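Local coordinates for spike protein P1 (Pseudoalteromonas phage pm2, PDB 2VVE) that serves as the receptor-binding spike at the fivefold vertices of the virion, its C-terminal part recognising the host and its N-terminal part joining the capsid vertex, at residues A[95-101]-A[221-227]; A[34-40]-A[67-73]. All blocks are in the same frame, centred on the assembly; numbering follows the deposited sequence.

Contact 1. Residues A[95-101]-A[221-227]; sequences ARAKYAQ and HDWYDES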
loop_
_atom_site.group_PDB
_atom_site.type_symbol
_atom_site.label_atom_id
_atom_site.label_comp_id
_atom_site.label_asym_id
_atom_site.label_seq_id
_atom_site.Cartn_x
_atom_site.Cartn_y
_atom_site.Cartn_z
ATOM N N ALA A 95 21.491 -31.548 -3.552
ATOM C CA ALA A 95 20.738 -32.564 -4.289
ATOM C C ALA A 95 21.230 -32.685 -5.720
ATOM O O ALA A 95 21.517 -31.679 -6.370
ATOM C CB ALA A 95 19.259 -32.236 -4.283
ATOM N N ARG A 96 21.310 -33.919 -6.212
ATOM C CA ARG A 96 21.680 -34.162 -7.608
ATOM C C ARG A 96 20.672 -33.493 -8.543
ATOM O O ARG A 96 19.460 -33.539 -8.294
ATOM C CB ARG A 96 21.717 -35.661 -7.876
ATOM C CG ARG A 96 22.838 -36.391 -7.120
ATOM C CD ARG A 96 22.507 -37.852 -6.852
ATOM N NE ARG A 96 22.203 -38.582 -8.080
ATOM C CZ ARG A 96 21.860 -39.868 -8.141
ATOM N NH1 ARG A 96 21.785 -40.615 -7.036
ATOM N NH2 ARG A 96 21.601 -40.412 -9.316
ATOM N N ALA A 97 21.174 -32.905 -9.628
ATOM C CA ALA A 97 20.319 -32.220 -10.597
ATOM C C ALA A 97 19.577 -33.255 -11.445
ATOM O O ALA A 97 20.084 -34.357 -11.669
ATOM C CB ALA A 97 21.153 -31.329 -11.487
ATOM N N LYS A 98 18.393 -32.894 -11.931
ATOM C CA LYS A 98 17.630 -33.817 -12.783
ATOM C C LYS A 98 18.019 -33.785 -14.260
ATOM O O LYS A 98 18.454 -32.747 -14.786
ATOM C CB LYS A 98 16.119 -33.611 -12.609
ATOM C CG LYS A 98 15.675 -33.893 -11.173
ATOM C CD LYS A 98 14.239 -33.538 -10.888
ATOM C CE LYS A 98 13.904 -33.997 -9.473
ATOM N NZ LYS A 98 12.486 -33.787 -9.076
ATOM N N TYR A 99 17.884 -34.939 -14.920
ATOM C CA TYR A 99 17.887 -34.983 -16.375
ATOM C C TYR A 99 16.694 -34.201 -16.919
ATOM O O TYR A 99 15.547 -34.438 -16.514
ATOM C CB TYR A 99 17.776 -36.417 -16.893
ATOM C CG TYR A 99 18.890 -37.361 -16.507
ATOM C CD1 TYR A 99 20.132 -37.297 -17.137
ATOM C CD2 TYR A 99 18.682 -38.360 -15.554
ATOM C CE1 TYR A 99 21.155 -38.196 -16.809
ATOM C CE2 TYR A 99 19.696 -39.264 -15.214
ATOM C CZ TYR A 99 20.926 -39.177 -15.845
ATOM O OH TYR A 99 21.936 -40.047 -15.526
ATOM N N ALA A 100 16.947 -33.306 -17.868
ATOM C CA ALA A 100 15.832 -32.586 -18.501
ATOM C C ALA A 100 16.073 -32.249 -19.963
ATOM O O ALA A 100 17.116 -31.682 -20.321
ATOM C CB ALA A 100 15.485 -31.316 -17.714
ATOM N N GLN A 101 15.085 -32.588 -20.791
ATOM C CA GLN A 101 15.004 -32.098 -22.158
ATOM C C GLN A 101 14.322 -30.744 -22.124
ATOM O O GLN A 101 13.704 -30.380 -21.130
ATOM C CB GLN A 101 14.204 -33.050 -23.047
ATOM C CG GLN A 101 14.791 -34.434 -23.113
ATOM C CD GLN A 101 14.085 -35.331 -24.092
ATOM O OE1 GLN A 101 14.569 -35.544 -25.194
ATOM N NE2 GLN A 101 12.941 -35.869 -23.695
ATOM N N HIS A 221 17.938 -45.073 -15.477
ATOM C CA HIS A 221 17.769 -43.622 -15.457
ATOM C C HIS A 221 16.886 -43.190 -16.622
ATOM O O HIS A 221 16.931 -43.778 -17.697
ATOM C CB HIS A 221 19.128 -42.911 -15.507
ATOM C CG HIS A 221 19.818 -42.828 -14.179
ATOM N ND1 HIS A 221 20.913 -42.017 -13.959
ATOM C CD2 HIS A 221 19.554 -43.431 -12.995
ATOM C CE1 HIS A 221 21.303 -42.139 -12.703
ATOM N NE2 HIS A 221 20.496 -42.990 -12.096
ATOM N N ASP A 222 16.077 -42.161 -16.385
ATOM C CA ASP A 222 15.181 -41.636 -17.397
ATOM C C ASP A 222 15.038 -40.144 -17.161
ATOM O O ASP A 222 15.481 -39.631 -16.124
ATOM C CB ASP A 222 13.814 -42.317 -17.311
ATOM C CG ASP A 222 12.965 -42.101 -18.558
ATOM O OD1 ASP A 222 13.488 -41.619 -19.591
ATOM O OD2 ASP A 222 11.760 -42.415 -18.502
ATOM N N TRP A 223 14.429 -39.443 -18.115
ATOM C CA TRP A 223 14.196 -38.007 -17.964
ATOM C C TRP A 223 13.486 -37.667 -16.651
ATOM O O TRP A 223 12.597 -38.402 -16.205
ATOM C CB TRP A 223 13.453 -37.446 -19.183
ATOM C CG TRP A 223 14.254 -37.651 -20.448
ATOM C CD1 TRP A 223 13.982 -38.516 -21.451
ATOM C CD2 TRP A 223 15.488 -37.003 -20.795
ATOM N NE1 TRP A 223 14.952 -38.441 -22.432
ATOM C CE2 TRP A 223 15.894 -37.521 -22.048
ATOM C CE3 TRP A 223 16.284 -36.026 -20.172
ATOM C CZ2 TRP A 223 17.069 -37.099 -22.696
ATOM C CZ3 TRP A 223 17.453 -35.601 -20.817
ATOM C CH2 TRP A 223 17.834 -36.146 -22.069
ATOM N N TYR A 224 13.919 -36.562 -16.038
ATOM C CA TYR A 224 13.422 -36.060 -14.739
ATOM C C TYR A 224 13.929 -36.843 -13.512
ATOM O O TYR A 224 13.661 -36.451 -12.370
ATOM C CB TYR A 224 11.883 -35.899 -14.723
ATOM C CG TYR A 224 11.337 -34.941 -15.769
ATOM C CD1 TYR A 224 11.755 -33.607 -15.804
ATOM C CD2 TYR A 224 10.392 -35.357 -16.708
ATOM C CE1 TYR A 224 11.256 -32.720 -16.738
ATOM C CE2 TYR A 224 9.886 -34.474 -17.664
ATOM C CZ TYR A 224 10.332 -33.156 -17.672
ATOM O OH TYR A 224 9.852 -32.260 -18.592
ATOM N N ASP A 225 14.672 -37.932 -13.739
ATOM C CA ASP A 225 15.347 -38.647 -12.644
ATOM C C ASP A 225 16.575 -37.861 -12.222
ATOM O O ASP A 225 17.052 -37.007 -12.973
ATOM C CB ASP A 225 15.825 -40.036 -13.092
ATOM C CG ASP A 225 14.701 -41.080 -13.148
ATOM O OD1 ASP A 225 13.574 -40.821 -12.677
ATOM O OD2 ASP A 225 14.959 -42.169 -13.688
ATOM N N GLU A 226 17.106 -38.164 -11.039
ATOM C CA GLU A 226 18.356 -37.550 -10.590
ATOM C C GLU A 226 19.549 -38.087 -11.389
ATOM O O GLU A 226 19.702 -39.297 -11.563
ATOM C CB GLU A 226 18.540 -37.709 -9.077
ATOM C CG GLU A 226 17.546 -36.849 -8.282
ATOM C CD GLU A 226 17.943 -36.606 -6.827
ATOM O OE1 GLU A 226 18.546 -37.499 -6.194
ATOM O OE2 GLU A 226 17.632 -35.505 -6.314
ATOM N N SER A 227 20.348 -37.161 -11.910
ATOM C CA SER A 227 21.495 -37.476 -12.763
ATOM C C SER A 227 22.731 -37.744 -11.915
ATOM O O SER A 227 22.623 -37.945 -10.708
ATOM C CB SER A 227 21.748 -36.346 -13.770
ATOM O OG SER A 227 22.245 -35.182 -13.133
HETATM O O HOH W 1 20.361 -36.042 -4.492
#
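The carbonyl oxygen S227 O is gripped side-on by the guanidinium of R96: NE donates to it at 2.7 Å, almost in line with the carbonyl, while NH2 reaches the same oxygen from above the carbonyl plane at 3.0 Å. A bend at chi3 (56°) turns the R96 chain back toward the opposite backbone, and D143 pairs with NH2 from outside. E226 CB lies over one face of this guanidinium, and a water joins the E226 carboxylate to R96 N. A97 O also takes two bonds, one from S227 N and a shorter one from S227 OG at 2.7 Å; with OG also bonded to T229 N, the serine is held with its CB over the centre of the Y99 ring, 3.6 Å from the centroid. The Y99 hydroxyl meets H221 ND1 at 2.7 Å, each atom near the plane of the other's ring, though the rings meet obliquely, 63° apart; H221 NE2 is held in turn by D143. Y99 N bonds to D225 O and Y99 O receives Y224 N. Q101 lays its amide nearly flat on the W223 indole, the planes 7° apart and CG 3.3 Å from the centroid of the six-membered ring. K98 runs its methylenes past Y224 O and carries NZ to N112 O. An extended piece of loop, 95-101, is thus laced to a loop that carries a type II turn, D222 to D225, with one isolated backbone bridge, K98 to E226, in the larger, calcium-bearing domain, probably the receptor-binding one, where the Y99 side chain lies about 10 Å from the ion.

Contact 2. Residues A[34-40]-A[67-73]; sequences NRASIKS and GQEFQIN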
loop_
_atom_site.group_PDB
_atom_site.type_symbol
_atom_site.label_atom_id
_atom_site.label_comp_id
_atom_site.label_asym_id
_atom_site.label_seq_id
_atom_site.Cartn_x
_atom_site.Cartn_y
_atom_site.Cartn_z
ATOM N N ASN A 34 23.710 20.730 -2.729
ATOM C CA ASN A 34 22.718 21.207 -1.769
ATOM C C ASN A 34 21.668 20.182 -1.373
ATOM O O ASN A 34 21.083 20.260 -0.283
ATOM C CB ASN A 34 22.001 22.429 -2.340
ATOM C CG ASN A 34 22.897 23.615 -2.431
ATOM O OD1 ASN A 34 23.760 23.831 -1.559
ATOM N ND2 ASN A 34 22.728 24.403 -3.497
ATOM N N ARG A 35 21.388 19.248 -2.275
ATOM C CA ARG A 35 20.308 18.300 -2.050
ATOM C C ARG A 35 20.491 17.063 -2.915
ATOM O O ARG A 35 20.966 17.150 -4.054
ATOM C CB ARG A 35 18.958 18.987 -2.336
ATOM C CG ARG A 35 17.743 18.066 -2.225
ATOM C CD ARG A 35 16.435 18.835 -2.439
ATOM N NE ARG A 35 15.288 17.963 -2.220
ATOM C CZ ARG A 35 14.603 17.330 -3.170
ATOM N NH1 ARG A 35 13.589 16.560 -2.813
ATOM N NH2 ARG A 35 14.909 17.466 -4.460
ATOM N N ALA A 36 20.134 15.911 -2.351
ATOM C CA ALA A 36 20.045 14.662 -3.099
ATOM C C ALA A 36 18.726 13.963 -2.742
ATOM O O ALA A 36 18.409 13.799 -1.566
ATOM C CB ALA A 36 21.240 13.769 -2.794
ATOM N N SER A 37 17.945 13.594 -3.754
ATOM C CA SER A 37 16.781 12.722 -3.540
ATOM C C SER A 37 17.143 11.326 -4.036
ATOM O O SER A 37 17.514 11.150 -5.193
ATOM C CB SER A 37 15.527 13.261 -4.252
ATOM O OG SER A 37 14.309 12.736 -3.695
ATOM N N ILE A 38 17.010 10.338 -3.152
ATOM C CA ILE A 38 17.570 9.011 -3.361
ATOM C C ILE A 38 16.490 7.931 -3.179
ATOM O O ILE A 38 15.659 8.017 -2.276
ATOM C CB ILE A 38 18.718 8.757 -2.354
ATOM C CG1 ILE A 38 19.784 9.863 -2.459
ATOM C CG2 ILE A 38 19.320 7.341 -2.508
ATOM C CD1 ILE A 38 20.583 10.072 -1.202
ATOM N N LYS A 39 16.533 6.903 -4.029
ATOM C CA LYS A 39 15.689 5.732 -3.833
ATOM C C LYS A 39 16.525 4.491 -4.087
ATOM O O LYS A 39 17.130 4.354 -5.151
ATOM C CB LYS A 39 14.459 5.715 -4.749
ATOM C CG LYS A 39 13.490 4.523 -4.450
ATOM C CD LYS A 39 12.384 4.355 -5.502
ATOM C CE LYS A 39 11.426 5.550 -5.489
ATOM N NZ LYS A 39 10.313 5.411 -6.482
ATOM N N SER A 40 16.541 3.601 -3.099
ATOM C CA SER A 40 17.279 2.332 -3.201
ATOM C C SER A 40 16.301 1.184 -3.431
ATOM O O SER A 40 15.249 1.146 -2.796
ATOM C CB SER A 40 18.079 2.078 -1.919
ATOM O OG SER A 40 18.736 0.818 -1.952
ATOM N N GLY A 67 12.661 0.908 -1.938
ATOM C CA GLY A 67 11.640 1.687 -2.634
ATOM C C GLY A 67 11.249 3.001 -1.983
ATOM O O GLY A 67 10.392 3.726 -2.505
ATOM N N GLN A 68 11.855 3.310 -0.838
ATOM C CA GLN A 68 11.514 4.524 -0.101
ATOM C C GLN A 68 12.350 5.665 -0.646
ATOM O O GLN A 68 13.580 5.585 -0.690
ATOM C CB GLN A 68 11.818 4.375 1.389
ATOM C CG GLN A 68 11.601 5.699 2.162
ATOM C CD GLN A 68 11.924 5.592 3.628
ATOM O OE1 GLN A 68 12.254 4.516 4.136
ATOM N NE2 GLN A 68 11.836 6.723 4.328
ATOM N N GLU A 69 11.680 6.731 -1.065
ATOM C CA GLU A 69 12.387 7.930 -1.479
ATOM C C GLU A 69 12.745 8.726 -0.232
ATOM O O GLU A 69 11.891 8.983 0.620
ATOM C CB GLU A 69 11.524 8.779 -2.420
ATOM C CG GLU A 69 12.280 9.968 -3.039
ATOM C CD GLU A 69 13.009 9.599 -4.316
ATOM O OE1 GLU A 69 12.533 8.687 -5.024
ATOM O OE2 GLU A 69 14.037 10.257 -4.638
ATOM N N PHE A 70 14.015 9.112 -0.120
ATOM C CA PHE A 70 14.439 9.947 0.990
ATOM C C PHE A 70 15.424 11.016 0.514
ATOM O O PHE A 70 15.897 10.967 -0.622
ATOM C CB PHE A 70 15.027 9.070 2.119
ATOM C CG PHE A 70 16.293 8.311 1.742
ATOM C CD1 PHE A 70 17.544 8.806 2.111
ATOM C CD2 PHE A 70 16.235 7.090 1.066
ATOM C CE1 PHE A 70 18.727 8.117 1.767
ATOM C CE2 PHE A 70 17.418 6.383 0.740
ATOM C CZ PHE A 70 18.657 6.899 1.094
ATOM N N GLN A 71 15.707 11.992 1.361
ATOM C CA GLN A 71 16.610 13.062 0.947
ATOM C C GLN A 71 17.760 13.234 1.925
ATOM O O GLN A 71 17.617 12.973 3.127
ATOM C CB GLN A 71 15.856 14.387 0.773
ATOM C CG GLN A 71 14.859 14.425 -0.381
ATOM C CD GLN A 71 13.544 13.747 -0.037
ATOM O OE1 GLN A 71 12.968 13.978 1.041
ATOM N NE2 GLN A 71 13.073 12.891 -0.929
ATOM N N ILE A 72 18.893 13.663 1.382
ATOM C CA ILE A 72 20.050 14.090 2.165
ATOM C C ILE A 72 20.373 15.521 1.718
ATOM O O ILE A 72 20.532 15.765 0.510
ATOM C CB ILE A 72 21.278 13.195 1.883
ATOM C CG1 ILE A 72 20.972 11.704 2.129
ATOM C CG2 ILE A 72 22.516 13.689 2.662
ATOM C CD1 ILE A 72 20.570 11.338 3.545
ATOM N N ASN A 73 20.468 16.462 2.671
ATOM C CA ASN A 73 20.685 17.872 2.323
ATOM C C ASN A 73 22.045 18.419 2.765
ATOM O O ASN A 73 22.232 19.628 2.864
ATOM C CB ASN A 73 19.585 18.762 2.906
ATOM C CG ASN A 73 18.220 18.548 2.255
ATOM O OD1 ASN A 73 18.049 17.719 1.371
ATOM N ND2 ASN A 73 17.237 19.298 2.721
HETATM O O HOH W 2 15.382 3.714 -0.512
#
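Two neighbouring strands of an antiparallel sheet in the second jelly-roll domain meet here, 33-39 and 69-72, the latter outermost in its sheet within the chain. A36 pairs with I72 and I38 with F70 as hydrogen-bonded pairs, each through two backbone bonds, whereas S37 and Q71 form the non-hydrogen-bonded pair between them. Over that pair S37 OG is held by two partners: it donates to E69 OE2 at 2.7 Å, on the anti side of the carboxylate, and accepts Q71 NE2 at 3.0 Å, nearly straight at 167°. With OG anti to the backbone N of S37 (chi1 -159°), the hydroxyl is placed between E69 and Q71 on that face, and bends at chi2 bring both longer chains back to it. The other face is apolar: I38 CB lies over the F70 ring, off-centre, while I38 CG2 touches F70 CZ at 3.7 Å and I38 CD1 reaches I72 CG1. Beyond the strands, G67 N closes the ladder on S40 O at 2.7 Å. Other copies of the protein meet the polar face: R35 NH2 bonds to Q71 O of the third subunit, K39 and E69 form salt bridges with its E65 and R62, and Q71 O accepts R35 NH2 of the second. Strand 245-253 flanks 33-39 on its other edge, with a classic bulge where N34 and R35 face E252, and strands 24-27 and 44-47 cover the apolar face.

The two contacts lie on opposite sides of the chain's centre, their nearest atoms about 33 Å apart, and share no strand, loop or helix. Contact 2 joins regular strands of one sheet: backbone pairing does most of the holding, one face is buried against the facing strands of the domain, and the other bears polar and charged groups that reach neighbouring subunits. Contact 1, in the calcium-bearing domain, joins irregular loops, so side chains take over much of the work, with arginine, serine and tyrosine gripping carbonyls or rings. Both are partly buried, but no other chain of the assembly touches 95-101 or 221-227, whereas 34-40 and 67-73 meet two other subunits.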